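Esterase/lipase (Lactobacillus rhamnosus, PDB 4N5H) probably hydrolyses ester bonds, and may also transfer acyl groups, as a serine hydrolase of the alpha/beta hydrolase fold. Local coordinates at residues S46-Q51 and G103-P108; G114-I119 and F168-V173; A181-V186 and K277-V282; T264-P269 and I291-E296. The protein carries 1 engineered substitution. All coordinates share one frame; numbering follows the deposited sequence.

Contact 1 (S46-Q51 and G103-P108); sequences SADPQQ and GYRLLP
One water joins Gln-50 to Tyr-104: it accepts the Tyr-104 N-H, with N 3.0 Å from the water oxygen, and is hydrogen-bonded to Gln-50 OE1 at 2.9 Å. The two loops belong to the alpha/beta hydrolase fold; 46-51 leads into strand 52-58, and the loop 103-108 leaves its antiparallel neighbour, strand 98-102. The Gln-50 chain bends at CG (chi2 -81°), which swings CD back over Tyr-104 O, while NE2 lies 3.6 Å from Leu-106 CD1 and is hydrogen-bonded to Gly-80 O. Next to it, Gln-51 reaches out nearly straight and lays NE2 over one face of the Arg-105 guanidinium, toward the rim and 3.3 Å from NE. Both atoms are donors, so this is no bond between them; the carboxylate of Asp-118 accepts from each and probably explains how they tolerate the approach. At the other end of the amide, Gln-51 OE1 is held by Ser-46 OG, which donates at 2.6 Å and accepts the Asp-48 N-H in an ST turn. Asp-48 in turn takes the Gln-50 N-H on OD2, an Asx turn within the type I turn 48-51. Its OD1 rests on the aliphatic part of Arg-105, 3.5 Å from CD, with carboxylate and guanidinium planes perpendicular and the charged groups too far apart for a salt bridge. Tyr-104 itself stacks on His-73 and bonds its carbonyl oxygen. The backbones also come close at Gly-103, whose C lies 2.9 Å from Gln-50 O; a CB on that residue would run into the same oxygen.

Contact 2 (G114-I119 and F168-V173); sequences GQIQDI and FGVSRV
Gln-117 and Phe-168 are joined by a hydrogen bond from the amide NE2 to the backbone O at 3.1 Å. The side chain leaves helix 112-129 with CG anti to the carbonyl carbon and then runs fully extended (chi2 179°), its CG passing 3.8 Å from Val-170 CG1 on the way. The bond is moderately bent, 151° at the hydrogen, and the donor stands tilted from the carbonyl plane. Phe-168 O belongs to the end of helix 162-168, where Gly-169 turns out of the helix with positive phi in a Schellman motif, so the amide meets the chain where it leaves the helix, on the outer layer of the alpha/beta hydrolase fold. A CB on Gly-169 would collide with Gln-117 NE2. An alanine at Gln-117 would probably leave Phe-168 O without its amide donor and open a gap beside Val-170 CG1, which could then shift more easily. One residue back, Ile-116 has CG2 anti to the backbone N and sets it 4.0 Å from Phe-168 CD2; CG1 approaches the same side of the ring at CD2 and CE2. The two side chains cross obliquely. Ile-158 of helix 147-158 touches Ile-116, Phe-168 and Val-170 alike, and Ile-116 CG2 also lies 4.3 Å from Val-170 CG1.

Contact 3 (A181-V186 and K277-V282); sequences ALVCPV and KHVFNV
The loop carrying the presumed catalytic histidine of an alpha/beta hydrolase here packs on the end of strand 179-183. In a geometry consistent with a Ser-His-Asp triad, His-278 bonds Asp-243 through ND1 and Ser-146 through NE2. Cys-184 CB lies 3.4 Å from His-278 ND1, oblique to the ring, while Val-279 CG1 sits over the centre of one ring face. Cys-184 SG, anti to the carbonyl carbon (chi1 -58°), accepts the Val-279 N-H; N to SG is 3.5 Å and the bond is almost straight at 171°. An alanine at Cys-184 would keep the contact of CB with the imidazole, but would probably leave Val-279 N without its acceptor and the histidine loop less firmly held. Beyond it, Val-183 and Asn-281 meet tip to tip, Val-183 CG1 being 3.3 Å from Asn-281 OD1. The amide's other end, ND2, is hydrogen-bonded to Asn-294. Val-183 CG1 also lies 4.2 Å from Val-279 CG1 and 4.2 Å from Val-282 CG2. With sulfur as the acceptor of the hydrogen bond across the segments, the backbone just after the histidine is held mainly by apolar packing and one well-directed bond that is probably weaker than one to oxygen.

Contact 4 (T264-P269 and I291-E296); sequences TTKLWP and IETNLE. With IPA (isopropyl alcohol), chain B; IPA (isopropyl alcohol), chain D.
Lys-266 NZ is met by two carboxylates of helix 288-311, Glu-292 OE2 and Glu-296 OE1, each 2.8 Å from the nitrogen. The two salt bridges differ: OE2 of Glu-292 receives it on its anti lone pair, while Glu-296 OE1 is approached from above the carboxylate plane. An isopropanol, probably from the crystallisation liquor, adds a third bond, its O2 lying 2.7 Å from Lys-266 NZ. The lysine chain bends at chi2 (89°), placing CD 3.4 Å from Glu-296 OE1. The glutamates, one helical turn apart, both extend toward the strand, which runs antiparallel to the helix with axes 10.1 Å apart. Trp-268 NE1 donates to Thr-293 OG1 at 2.9 Å, the oxygen lying in the ring plane, and that hydroxyl also bonds Glu-289 O. A methyl of the same isopropanol covers one face of the indole; a second isopropanol bonds Glu-292 OE1 and touches the ring edge. Further out, a water links Thr-265 O to Glu-296 OE2, and Phe-280 meets the indole edge-to-face. Strand 263-268 of the alpha/beta hydrolase sheet is thus tied to the helix beside it. Two carboxylates around one ammonium would probably favour the charged lysine, while the lysine offsets part of the repulsion between the glutamates.

The four contacts form two touching pairs. In the first, Asp-118 on the helix of contact 2 takes both donors of contact 1: Gln-51 NE2 is 2.9 Å from its OD1 and Arg-105 NE 2.9 Å from its OD2. In the second, Asn-281 ND2 of contact 3 lies 2.9 Å from Asn-294 OD1 of contact 4, and Phe-280 CZ is 3.6 Å from Trp-268 NE1, so helix 288-311 backs the loop bearing His-278. Contact 3 holds part of the probable active site; contact 1 lies about 11 Å from contact 3 at nearest atoms, with the side chain of Tyr-104 near the probable nucleophile elbow but not touching it. Contacts 2 and 4, centres 29 Å apart, lie on opposite sides of the chain's centre.

Contact 1 (S46-Q51 and G103-P108)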
# COMPACT_ATOMS: atom_id res chain seq x y z
N SER A 46 -0.26 4.85 -30.80
CA SER A 46 -1.23 5.76 -30.20
C SER A 46 -0.89 5.98 -28.76
O SER A 46 -0.48 5.02 -28.06
CB SER A 46 -2.58 5.02 -30.31
OG SER A 46 -3.58 5.60 -29.50
N ALA A 47 -1.22 7.16 -28.25
CA ALA A 47 -1.05 7.47 -26.83
C ALA A 47 -2.38 7.33 -26.10
O ALA A 47 -2.48 7.78 -24.98
CB ALA A 47 -0.51 8.89 -26.67
N ASP A 48 -3.42 6.78 -26.76
CA ASP A 48 -4.71 6.53 -26.08
C ASP A 48 -4.44 5.46 -25.04
O ASP A 48 -4.02 4.39 -25.43
CB ASP A 48 -5.78 6.13 -27.07
CG ASP A 48 -7.14 6.06 -26.46
OD1 ASP A 48 -8.13 6.52 -27.14
OD2 ASP A 48 -7.25 5.67 -25.27
N PRO A 49 -4.60 5.77 -23.77
CA PRO A 49 -4.26 4.82 -22.70
C PRO A 49 -5.06 3.54 -22.78
O PRO A 49 -4.62 2.48 -22.25
CB PRO A 49 -4.59 5.53 -21.40
CG PRO A 49 -4.96 6.93 -21.76
CD PRO A 49 -5.13 7.05 -23.22
N GLN A 50 -6.23 3.58 -23.40
CA GLN A 50 -7.01 2.34 -23.59
C GLN A 50 -6.46 1.44 -24.62
O GLN A 50 -6.84 0.24 -24.64
CB GLN A 50 -8.49 2.58 -23.91
CG GLN A 50 -9.26 3.20 -22.77
CD GLN A 50 -9.68 2.15 -21.72
OE1 GLN A 50 -9.13 1.04 -21.68
NE2 GLN A 50 -10.52 2.54 -20.85
N GLN A 51 -5.64 1.89 -25.54
CA GLN A 51 -5.09 1.01 -26.62
C GLN A 51 -3.75 0.37 -26.16
O GLN A 51 -2.69 0.46 -26.83
CB GLN A 51 -5.01 1.75 -27.94
CG GLN A 51 -6.42 2.17 -28.44
CD GLN A 51 -6.39 3.02 -29.70
OE1 GLN A 51 -5.58 3.95 -29.78
NE2 GLN A 51 -7.15 2.64 -30.72
N GLY A 103 -6.99 -3.41 -23.14
CA GLY A 103 -7.92 -2.30 -23.14
C GLY A 103 -8.54 -2.12 -24.50
O GLY A 103 -8.01 -2.60 -25.49
N TYR A 104 -9.69 -1.46 -24.52
CA TYR A 104 -10.33 -1.03 -25.76
C TYR A 104 -11.05 0.26 -25.42
O TYR A 104 -11.48 0.50 -24.27
CB TYR A 104 -11.28 -2.10 -26.33
CG TYR A 104 -12.32 -2.69 -25.38
CD1 TYR A 104 -12.09 -3.86 -24.70
CD2 TYR A 104 -13.48 -2.03 -25.11
CE1 TYR A 104 -13.00 -4.38 -23.78
CE2 TYR A 104 -14.45 -2.56 -24.23
CZ TYR A 104 -14.19 -3.77 -23.55
OH TYR A 104 -15.11 -4.28 -22.66
N ARG A 105 -11.12 1.12 -26.43
CA ARG A 105 -11.82 2.40 -26.22
C ARG A 105 -13.28 2.15 -25.82
O ARG A 105 -13.90 1.19 -26.24
CB ARG A 105 -11.69 3.31 -27.45
CG ARG A 105 -10.26 3.74 -27.71
CD ARG A 105 -10.07 4.33 -29.08
NE ARG A 105 -10.31 3.37 -30.12
CZ ARG A 105 -10.53 3.62 -31.40
NH1 ARG A 105 -10.49 4.84 -31.85
NH2 ARG A 105 -10.74 2.64 -32.22
N LEU A 106 -13.86 3.12 -25.08
CA LEU A 106 -15.13 2.93 -24.46
C LEU A 106 -16.22 3.80 -25.18
O LEU A 106 -15.92 4.88 -25.65
CB LEU A 106 -15.06 3.36 -23.01
CG LEU A 106 -14.09 2.53 -22.12
CD1 LEU A 106 -14.07 3.00 -20.68
CD2 LEU A 106 -14.40 1.08 -22.20
N LEU A 107 -17.44 3.31 -25.15
CA LEU A 107 -18.59 4.17 -25.57
C LEU A 107 -18.59 5.29 -24.55
O LEU A 107 -18.26 5.12 -23.39
CB LEU A 107 -19.86 3.41 -25.46
CG LEU A 107 -20.08 2.11 -26.20
CD1 LEU A 107 -21.45 1.57 -26.14
CD2 LEU A 107 -19.54 2.04 -27.55
N PRO A 108 -18.99 6.49 -24.96
CA PRO A 108 -19.58 6.85 -26.26
C PRO A 108 -18.51 7.47 -27.18
O PRO A 108 -18.83 7.90 -28.29
CB PRO A 108 -20.59 7.99 -25.81
CG PRO A 108 -19.84 8.65 -24.71
CD PRO A 108 -19.15 7.57 -23.94
O HOH W 1 -11.25 -0.89 -22.00

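Contact 2 (G114-I119 and F168-V173)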
# COMPACT_ATOMS: atom_id res chain seq x y z
N GLY A 114 -15.23 0.54 -33.42
CA GLY A 114 -13.93 1.02 -32.84
C GLY A 114 -13.50 -0.04 -31.79
O GLY A 114 -12.30 -0.35 -31.75
N GLN A 115 -14.42 -0.57 -31.03
CA GLN A 115 -14.10 -1.60 -29.97
C GLN A 115 -13.55 -2.87 -30.59
O GLN A 115 -12.52 -3.42 -30.16
CB GLN A 115 -15.27 -1.92 -29.02
CG GLN A 115 -15.66 -0.65 -28.29
CD GLN A 115 -16.65 -0.88 -27.22
OE1 GLN A 115 -17.56 -1.71 -27.33
NE2 GLN A 115 -16.47 -0.19 -26.13
N ILE A 116 -14.21 -3.34 -31.64
CA ILE A 116 -13.78 -4.51 -32.38
C ILE A 116 -12.45 -4.31 -33.06
O ILE A 116 -11.57 -5.17 -32.99
CB ILE A 116 -14.88 -4.96 -33.40
CG1 ILE A 116 -16.16 -5.44 -32.62
CG2 ILE A 116 -14.27 -5.95 -34.37
CD1 ILE A 116 -16.01 -6.81 -31.94
N GLN A 117 -12.22 -3.12 -33.60
CA GLN A 117 -10.93 -2.81 -34.23
C GLN A 117 -9.81 -2.81 -33.19
O GLN A 117 -8.72 -3.36 -33.46
CB GLN A 117 -10.99 -1.49 -34.96
CG GLN A 117 -11.78 -1.62 -36.24
CD GLN A 117 -11.90 -0.28 -37.04
OE1 GLN A 117 -11.52 0.79 -36.57
NE2 GLN A 117 -12.41 -0.36 -38.25
N ASP A 118 -10.10 -2.24 -32.01
CA ASP A 118 -9.08 -2.27 -30.92
C ASP A 118 -8.75 -3.68 -30.52
O ASP A 118 -7.57 -4.06 -30.42
CB ASP A 118 -9.57 -1.50 -29.70
CG ASP A 118 -9.61 0.01 -29.92
OD1 ASP A 118 -9.05 0.52 -30.94
OD2 ASP A 118 -10.19 0.72 -29.06
N ILE A 119 -9.78 -4.49 -30.35
CA ILE A 119 -9.50 -5.93 -29.99
C ILE A 119 -8.70 -6.65 -31.04
O ILE A 119 -7.70 -7.32 -30.73
CB ILE A 119 -10.81 -6.67 -29.58
CG1 ILE A 119 -11.48 -6.07 -28.38
CG2 ILE A 119 -10.57 -8.11 -29.38
CD1 ILE A 119 -12.93 -6.44 -28.12
N PHE A 168 -16.47 -4.74 -40.44
CA PHE A 168 -15.89 -4.20 -39.26
C PHE A 168 -14.55 -3.52 -39.47
O PHE A 168 -14.02 -2.99 -38.51
CB PHE A 168 -15.80 -5.29 -38.17
CG PHE A 168 -17.13 -5.59 -37.54
CD1 PHE A 168 -17.94 -6.56 -38.03
CD2 PHE A 168 -17.57 -4.87 -36.40
CE1 PHE A 168 -19.17 -6.83 -37.45
CE2 PHE A 168 -18.80 -5.19 -35.77
CZ PHE A 168 -19.59 -6.15 -36.33
N GLY A 169 -14.03 -3.56 -40.69
CA GLY A 169 -12.76 -2.89 -41.00
C GLY A 169 -11.57 -3.53 -40.29
O GLY A 169 -10.67 -2.79 -39.91
N VAL A 170 -11.52 -4.86 -40.26
CA VAL A 170 -10.37 -5.61 -39.64
C VAL A 170 -9.89 -6.65 -40.60
O VAL A 170 -10.55 -6.93 -41.54
CB VAL A 170 -10.75 -6.25 -38.27
CG1 VAL A 170 -11.21 -5.21 -37.31
CG2 VAL A 170 -11.86 -7.29 -38.39
N SER A 171 -8.66 -7.06 -40.43
CA SER A 171 -8.10 -8.22 -41.14
C SER A 171 -8.09 -9.39 -40.20
O SER A 171 -7.93 -9.24 -39.01
CB SER A 171 -6.65 -7.89 -41.49
OG SER A 171 -6.64 -6.84 -42.40
N ARG A 172 -8.17 -10.58 -40.75
CA ARG A 172 -8.02 -11.79 -39.94
C ARG A 172 -6.62 -11.76 -39.31
O ARG A 172 -5.66 -11.21 -39.85
CB ARG A 172 -8.19 -13.04 -40.76
CG ARG A 172 -7.15 -13.34 -41.81
CD ARG A 172 -7.35 -14.75 -42.49
NE ARG A 172 -6.64 -15.76 -41.65
CZ ARG A 172 -7.19 -16.71 -40.89
NH1 ARG A 172 -8.54 -16.90 -40.82
NH2 ARG A 172 -6.37 -17.48 -40.17
N VAL A 173 -6.51 -12.43 -38.17
CA VAL A 173 -5.21 -12.62 -37.56
C VAL A 173 -4.71 -14.04 -37.89
O VAL A 173 -5.49 -14.93 -38.25
CB VAL A 173 -5.19 -12.35 -36.05
CG1 VAL A 173 -5.51 -10.87 -35.84
CG2 VAL A 173 -6.13 -13.27 -35.27

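Contact 3 (A181-V186 and K277-V282)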
# COMPACT_ATOMS: atom_id res chain seq x y z
N ALA A 181 -14.73 -19.17 -24.61
CA ALA A 181 -15.45 -19.31 -23.33
C ALA A 181 -16.11 -17.98 -22.93
O ALA A 181 -15.43 -16.95 -22.81
CB ALA A 181 -14.57 -19.75 -22.23
N LEU A 182 -17.41 -18.02 -22.81
CA LEU A 182 -18.19 -16.80 -22.51
C LEU A 182 -18.70 -16.90 -21.11
O LEU A 182 -19.40 -17.85 -20.76
CB LEU A 182 -19.33 -16.65 -23.49
CG LEU A 182 -18.97 -16.73 -24.98
CD1 LEU A 182 -20.22 -16.69 -25.83
CD2 LEU A 182 -17.96 -15.72 -25.41
N VAL A 183 -18.42 -15.90 -20.30
CA VAL A 183 -18.86 -15.90 -18.91
C VAL A 183 -19.99 -14.85 -18.77
O VAL A 183 -19.74 -13.67 -18.89
CB VAL A 183 -17.70 -15.55 -17.91
CG1 VAL A 183 -18.16 -15.46 -16.46
CG2 VAL A 183 -16.60 -16.58 -18.02
N CYS A 184 -21.20 -15.31 -18.46
CA CYS A 184 -22.38 -14.47 -18.35
C CYS A 184 -22.46 -13.44 -19.48
O CYS A 184 -22.56 -12.25 -19.25
CB CYS A 184 -22.46 -13.71 -17.01
SG CYS A 184 -22.44 -14.83 -15.58
N PRO A 185 -22.40 -13.93 -20.73
CA PRO A 185 -22.32 -12.97 -21.82
C PRO A 185 -23.63 -12.20 -22.00
O PRO A 185 -24.71 -12.72 -21.69
CB PRO A 185 -22.12 -13.83 -23.06
CG PRO A 185 -22.74 -15.11 -22.67
CD PRO A 185 -22.33 -15.31 -21.22
N VAL A 186 -23.51 -11.00 -22.54
CA VAL A 186 -24.64 -10.22 -23.08
C VAL A 186 -24.60 -10.28 -24.60
O VAL A 186 -24.38 -9.31 -25.27
CB VAL A 186 -24.68 -8.86 -22.46
CG1 VAL A 186 -26.00 -8.16 -22.84
CG2 VAL A 186 -24.69 -9.07 -20.95
N LYS A 277 -23.26 -14.93 -8.32
CA LYS A 277 -23.83 -13.81 -9.06
C LYS A 277 -23.18 -13.63 -10.43
O LYS A 277 -22.32 -14.38 -10.82
CB LYS A 277 -23.63 -12.54 -8.24
CG LYS A 277 -22.16 -12.12 -8.03
CD LYS A 277 -22.03 -10.73 -7.44
CE LYS A 277 -22.27 -9.65 -8.51
NZ LYS A 277 -21.28 -9.47 -9.60
N HIS A 278 -23.61 -12.58 -11.15
CA HIS A 278 -23.00 -12.22 -12.44
C HIS A 278 -21.52 -12.18 -12.28
O HIS A 278 -20.98 -11.54 -11.40
CB HIS A 278 -23.53 -10.81 -12.80
CG HIS A 278 -23.13 -10.34 -14.15
ND1 HIS A 278 -23.54 -10.98 -15.30
CD2 HIS A 278 -22.44 -9.24 -14.54
CE1 HIS A 278 -23.02 -10.34 -16.34
NE2 HIS A 278 -22.41 -9.26 -15.92
N VAL A 279 -20.85 -12.87 -13.19
CA VAL A 279 -19.43 -12.94 -13.35
C VAL A 279 -18.64 -13.24 -12.08
O VAL A 279 -17.53 -12.76 -11.90
CB VAL A 279 -18.81 -11.74 -14.11
CG1 VAL A 279 -19.45 -11.60 -15.50
CG2 VAL A 279 -18.87 -10.46 -13.35
N PHE A 280 -19.20 -14.08 -11.21
CA PHE A 280 -18.59 -14.30 -9.88
C PHE A 280 -17.20 -14.90 -9.99
O PHE A 280 -16.33 -14.55 -9.20
CB PHE A 280 -19.49 -15.19 -8.97
CG PHE A 280 -19.42 -16.65 -9.36
CD1 PHE A 280 -18.41 -17.48 -8.90
CD2 PHE A 280 -20.38 -17.20 -10.26
CE1 PHE A 280 -18.34 -18.81 -9.35
CE2 PHE A 280 -20.35 -18.50 -10.67
CZ PHE A 280 -19.29 -19.35 -10.21
N ASN A 281 -17.01 -15.72 -10.99
CA ASN A 281 -15.71 -16.43 -11.17
C ASN A 281 -14.54 -15.61 -11.68
O ASN A 281 -13.39 -15.98 -11.57
CB ASN A 281 -15.88 -17.71 -11.97
CG ASN A 281 -16.38 -17.44 -13.36
OD1 ASN A 281 -17.50 -16.89 -13.51
ND2 ASN A 281 -15.58 -17.67 -14.34
N VAL A 282 -14.89 -14.48 -12.24
CA VAL A 282 -13.97 -13.43 -12.63
C VAL A 282 -13.68 -12.44 -11.46
O VAL A 282 -12.51 -12.04 -11.20
CB VAL A 282 -14.53 -12.61 -13.80
CG1 VAL A 282 -13.58 -11.47 -14.22
CG2 VAL A 282 -14.70 -13.53 -15.02

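Contact 4 (T264-P269 and I291-E296)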
# COMPACT_ATOMS: atom_id res chain seq x y z
N THR A 264 -20.18 -26.64 -24.83
CA THR A 264 -20.46 -27.20 -23.51
C THR A 264 -20.84 -26.07 -22.58
O THR A 264 -20.74 -24.87 -22.93
CB THR A 264 -19.23 -27.92 -22.97
OG1 THR A 264 -18.06 -27.00 -22.89
CG2 THR A 264 -18.82 -29.11 -23.85
N THR A 265 -21.34 -26.42 -21.40
CA THR A 265 -21.81 -25.45 -20.45
C THR A 265 -21.27 -25.73 -19.09
O THR A 265 -20.97 -26.87 -18.75
CB THR A 265 -23.32 -25.36 -20.35
OG1 THR A 265 -23.81 -26.65 -19.84
CG2 THR A 265 -23.98 -25.06 -21.68
N LYS A 266 -21.21 -24.68 -18.29
CA LYS A 266 -20.98 -24.77 -16.83
C LYS A 266 -21.91 -23.74 -16.23
O LYS A 266 -21.51 -22.62 -15.95
CB LYS A 266 -19.53 -24.56 -16.42
CG LYS A 266 -19.27 -24.62 -14.91
CD LYS A 266 -18.99 -25.94 -14.42
CE LYS A 266 -18.45 -25.94 -12.98
NZ LYS A 266 -18.64 -27.38 -12.67
N LEU A 267 -23.17 -24.10 -16.06
CA LEU A 267 -24.22 -23.18 -15.58
C LEU A 267 -24.63 -23.62 -14.21
O LEU A 267 -25.14 -24.76 -14.04
CB LEU A 267 -25.42 -23.24 -16.53
CG LEU A 267 -25.15 -22.60 -17.89
CD1 LEU A 267 -26.18 -23.08 -18.90
CD2 LEU A 267 -25.12 -21.09 -17.81
N TRP A 268 -24.41 -22.79 -13.23
CA TRP A 268 -24.68 -23.15 -11.88
C TRP A 268 -26.20 -23.05 -11.60
O TRP A 268 -26.84 -22.00 -11.89
CB TRP A 268 -23.85 -22.22 -10.96
CG TRP A 268 -22.38 -22.52 -11.00
CD1 TRP A 268 -21.44 -22.08 -11.92
CD2 TRP A 268 -21.67 -23.40 -10.10
NE1 TRP A 268 -20.22 -22.57 -11.59
CE2 TRP A 268 -20.32 -23.37 -10.49
CE3 TRP A 268 -22.05 -24.15 -8.97
CZ2 TRP A 268 -19.35 -24.10 -9.85
CZ3 TRP A 268 -21.07 -24.89 -8.32
CH2 TRP A 268 -19.75 -24.84 -8.74
N PRO A 269 -26.74 -24.03 -10.87
CA PRO A 269 -28.16 -23.92 -10.46
C PRO A 269 -28.38 -22.94 -9.32
O PRO A 269 -27.49 -22.69 -8.49
CB PRO A 269 -28.47 -25.35 -10.01
CG PRO A 269 -27.23 -25.87 -9.49
CD PRO A 269 -26.10 -25.26 -10.35
N ILE A 291 -12.69 -21.39 -8.58
CA ILE A 291 -11.62 -22.31 -8.92
C ILE A 291 -12.17 -23.49 -9.72
O ILE A 291 -11.61 -23.85 -10.79
CB ILE A 291 -10.92 -22.81 -7.62
CG1 ILE A 291 -10.24 -21.77 -6.82
CG2 ILE A 291 -9.99 -23.98 -7.95
CD1 ILE A 291 -8.95 -21.29 -7.38
N GLU A 292 -13.32 -24.08 -9.31
CA GLU A 292 -13.85 -25.21 -10.03
C GLU A 292 -14.23 -24.81 -11.45
O GLU A 292 -13.89 -25.53 -12.40
CB GLU A 292 -15.08 -25.76 -9.29
CG GLU A 292 -15.73 -26.91 -10.04
CD GLU A 292 -16.97 -27.44 -9.35
OE1 GLU A 292 -16.96 -27.55 -8.09
OE2 GLU A 292 -17.93 -27.77 -10.04
N THR A 293 -14.88 -23.66 -11.59
CA THR A 293 -15.33 -23.14 -12.90
C THR A 293 -14.13 -22.86 -13.83
O THR A 293 -14.12 -23.26 -14.98
CB THR A 293 -16.18 -21.90 -12.67
OG1 THR A 293 -17.34 -22.27 -11.93
CG2 THR A 293 -16.58 -21.30 -13.96
N ASN A 294 -13.15 -22.14 -13.30
CA ASN A 294 -12.03 -21.72 -14.06
C ASN A 294 -11.14 -22.87 -14.49
O ASN A 294 -10.63 -22.91 -15.62
CB ASN A 294 -11.31 -20.57 -13.35
CG ASN A 294 -12.20 -19.31 -13.24
OD1 ASN A 294 -13.06 -19.07 -14.07
ND2 ASN A 294 -11.91 -18.50 -12.22
N LEU A 295 -10.91 -23.80 -13.54
CA LEU A 295 -10.16 -25.05 -13.91
C LEU A 295 -10.97 -25.85 -14.90
O LEU A 295 -10.34 -26.45 -15.84
CB LEU A 295 -9.88 -25.88 -12.72
CG LEU A 295 -8.85 -25.34 -11.73
CD1 LEU A 295 -8.62 -26.25 -10.55
CD2 LEU A 295 -7.48 -25.08 -12.40
N GLU A 296 -12.30 -25.92 -14.78
CA GLU A 296 -13.06 -26.68 -15.75
C GLU A 296 -12.92 -26.10 -17.16
O GLU A 296 -12.78 -26.81 -18.16
CB GLU A 296 -14.50 -26.80 -15.32
CG GLU A 296 -15.30 -27.69 -16.24
CD GLU A 296 -16.60 -28.21 -15.55
OE1 GLU A 296 -16.62 -28.36 -14.30
OE2 GLU A 296 -17.59 -28.41 -16.32
C1 IPA B . -22.41 -28.20 -10.46
C2 IPA B . -22.38 -27.44 -11.82
C3 IPA B . -22.11 -26.02 -11.70
O2 IPA B . -21.30 -27.73 -12.67
C1 IPA D . -19.26 -27.03 -5.56
C2 IPA D . -18.06 -26.38 -4.86
C3 IPA D . -17.29 -27.41 -4.04
O2 IPA D . -17.20 -25.77 -5.85
O HOH W 2 -18.29 -27.86 -18.74
O HOH W 3 -19.86 -29.24 -15.23